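PDB 5YS9: acyl-coenzyme A oxidase 3 from Yarrowia lipolytica, which oxidises acyl-CoA thioesters to trans-2-enoyl-CoA with FAD and molecular oxygen, releasing hydrogen peroxide in peroxisomal fatty acid beta-oxidation. Local coordinates for residues 227-231 with 271-277. Residues are numbered along the deposited sequence; the frame is centred on the assembly and turned at random.
Sequences KIFVV and IPRQNML
Met276 crosses the Phe229 ring obliquely, its CB 3.5 Å from CD2 of that ring. With CG anti to the backbone N (chi1 175°) and the rest of the chain extended, the thioether runs on past the ring, and SD comes to 4.8 Å from the ring centroid, an oblique Met-aromatic contact. Its methyl CE carries on to Lys227, meeting CG of that side chain at 4.0 Å. Ile271 reaches in with its CD1, which packs 3.8 Å from CB of Phe229, while Phe187 of strand 186-190 meets the same phenylalanine ring edge to face. A leucine in place of Phe229 would probably leave the Met276 thioether without its aromatic partner and open a gap beside Phe187.

The backbones are joined by a single bridge, Phe229 with Met276. Leu277 N donates to Ile228 O at 3.0 Å. Val230 N donates to Asn275 O at 2.9 Å. One water continues the pairing, taking the N-H of Ile228 and donating to Leu277 O. On the opposite face of the strand from Phe229, the Leu277 side chain spreads its two methyls, CD1 toward CG2 of Ile228 at 4.0 Å, CD2 toward CG2 of Val230 at 4.1 Å, and also touches Ile133 and Ser136 of helix 116-136.

Strand 222-232, paired antiparallel with strand 210-219 along one edge, is thus joined on its other edge to the short 3-10 turn and following residues after strand 262-272, within the middle beta-domain characteristic of the acyl-CoA dehydrogenase and oxidase fold.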
loop_
_atom_site.group_PDB
_atom_site.type_symbol
_atom_site.label_atom_id
_atom_site.label_comp_id
_atom_site.label_asym_id
_atom_site.label_seq_id
_atom_site.Cartn_x
_atom_site.Cartn_y
_atom_site.Cartn_z
ATOM N N LYS A 227 2.097 -33.128 13.679
ATOM C CA LYS A 227 3.495 -33.198 14.127
ATOM C C LYS A 227 4.358 -33.005 12.921
ATOM O O LYS A 227 3.857 -32.794 11.828
ATOM C CB LYS A 227 3.825 -34.577 14.744
ATOM C CG LYS A 227 2.813 -35.138 15.735
ATOM C CD LYS A 227 2.662 -34.260 16.964
ATOM C CE LYS A 227 1.380 -34.635 17.684
ATOM N NZ LYS A 227 1.125 -33.764 18.855
ATOM N N ILE A 228 5.651 -33.187 13.112
ATOM C CA ILE A 228 6.660 -32.785 12.168
ATOM C C ILE A 228 7.483 -34.006 11.798
ATOM O O ILE A 228 8.008 -34.689 12.696
ATOM C CB ILE A 228 7.600 -31.691 12.761
ATOM C CG1 ILE A 228 6.807 -30.600 13.470
ATOM C CG2 ILE A 228 8.415 -31.061 11.660
ATOM C CD1 ILE A 228 7.650 -29.455 14.039
ATOM N N PHE A 229 7.636 -34.230 10.479
ATOM C CA PHE A 229 8.366 -35.401 9.915
ATOM C C PHE A 229 9.370 -34.918 8.865
ATOM O O PHE A 229 9.047 -34.030 8.038
ATOM C CB PHE A 229 7.382 -36.413 9.255
ATOM C CG PHE A 229 6.250 -36.829 10.156
ATOM C CD1 PHE A 229 5.154 -35.991 10.355
ATOM C CD2 PHE A 229 6.282 -38.052 10.835
ATOM C CE1 PHE A 229 4.120 -36.344 11.210
ATOM C CE2 PHE A 229 5.234 -38.427 11.684
ATOM C CZ PHE A 229 4.157 -37.566 11.876
ATOM N N VAL A 230 10.570 -35.503 8.855
ATOM C CA VAL A 230 11.547 -35.174 7.814
ATOM C C VAL A 230 11.241 -36.071 6.632
ATOM O O VAL A 230 11.228 -37.292 6.767
ATOM C CB VAL A 230 13.032 -35.359 8.237
ATOM C CG1 VAL A 230 13.944 -34.780 7.167
ATOM C CG2 VAL A 230 13.316 -34.663 9.549
ATOM N N VAL A 231 11.009 -35.464 5.474
ATOM C CA VAL A 231 10.772 -36.223 4.256
ATOM C C VAL A 231 11.749 -35.767 3.234
ATOM O O VAL A 231 11.818 -34.585 2.896
ATOM C CB VAL A 231 9.358 -35.974 3.671
ATOM C CG1 VAL A 231 9.144 -36.847 2.421
ATOM C CG2 VAL A 231 8.280 -36.175 4.732
ATOM N N ILE A 271 8.297 -43.265 4.774
ATOM C CA ILE A 271 9.481 -42.812 5.521
ATOM C C ILE A 271 9.687 -43.664 6.785
ATOM O O ILE A 271 8.712 -44.153 7.342
ATOM C CB ILE A 271 9.432 -41.312 5.932
ATOM C CG1 ILE A 271 8.276 -41.017 6.853
ATOM C CG2 ILE A 271 9.384 -40.396 4.715
ATOM C CD1 ILE A 271 8.375 -39.648 7.465
ATOM N N PRO A 272 10.940 -43.809 7.262
ATOM C CA PRO A 272 11.072 -44.535 8.541
ATOM C C PRO A 272 10.388 -43.771 9.692
ATOM O O PRO A 272 10.297 -42.545 9.628
ATOM C CB PRO A 272 12.598 -44.636 8.738
ATOM C CG PRO A 272 13.216 -44.318 7.406
ATOM C CD PRO A 272 12.250 -43.337 6.769
ATOM N N ARG A 273 9.881 -44.486 10.696
ATOM C CA ARG A 273 9.421 -43.880 11.975
ATOM C C ARG A 273 10.391 -42.826 12.573
ATOM O O ARG A 273 9.983 -41.773 13.118
ATOM C CB ARG A 273 9.216 -44.977 13.029
ATOM C CG ARG A 273 8.489 -44.556 14.305
ATOM C CD ARG A 273 8.361 -45.727 15.306
ATOM N NE ARG A 273 9.501 -45.683 16.233
ATOM C CZ ARG A 273 10.577 -46.459 16.200
ATOM N NH1 ARG A 273 11.549 -46.245 17.069
ATOM N NH2 ARG A 273 10.690 -47.444 15.327
ATOM N N GLN A 274 11.679 -43.106 12.450
ATOM C CA GLN A 274 12.702 -42.270 13.061
ATOM C C GLN A 274 12.779 -40.854 12.432
ATOM O O GLN A 274 13.507 -39.973 12.942
ATOM C CB GLN A 274 14.067 -42.972 12.970
ATOM C CG GLN A 274 14.219 -44.231 13.811
ATOM C CD GLN A 274 13.696 -45.524 13.188
ATOM O OE1 GLN A 274 13.082 -45.548 12.108
ATOM N NE2 GLN A 274 13.929 -46.623 13.891
ATOM N N ASN A 275 12.050 -40.646 11.327
ATOM C CA ASN A 275 12.100 -39.377 10.631
ATOM C C ASN A 275 11.183 -38.392 11.269
ATOM O O ASN A 275 11.354 -37.206 11.056
ATOM C CB ASN A 275 11.752 -39.521 9.152
ATOM C CG ASN A 275 12.939 -39.898 8.290
ATOM O OD1 ASN A 275 12.949 -39.622 7.100
ATOM N ND2 ASN A 275 13.938 -40.520 8.872
ATOM N N MET A 276 10.196 -38.880 12.010
ATOM C CA MET A 276 9.376 -38.032 12.862
ATOM C C MET A 276 10.253 -37.458 13.922
ATOM O O MET A 276 10.987 -38.194 14.568
ATOM C CB MET A 276 8.294 -38.829 13.553
ATOM C CG MET A 276 7.472 -38.006 14.547
ATOM S SD MET A 276 6.176 -39.016 15.308
ATOM C CE MET A 276 5.637 -37.887 16.607
ATOM N N LEU A 277 10.149 -36.156 14.138
ATOM C CA LEU A 277 10.961 -35.498 15.173
ATOM C C LEU A 277 10.312 -35.706 16.550
ATOM O O LEU A 277 9.140 -35.448 16.714
ATOM C CB LEU A 277 11.150 -34.020 14.833
ATOM C CG LEU A 277 11.931 -33.744 13.538
ATOM C CD1 LEU A 277 11.861 -32.261 13.255
ATOM C CD2 LEU A 277 13.375 -34.211 13.596
HETATM O O HOH W 1 6.824 -33.878 15.926
#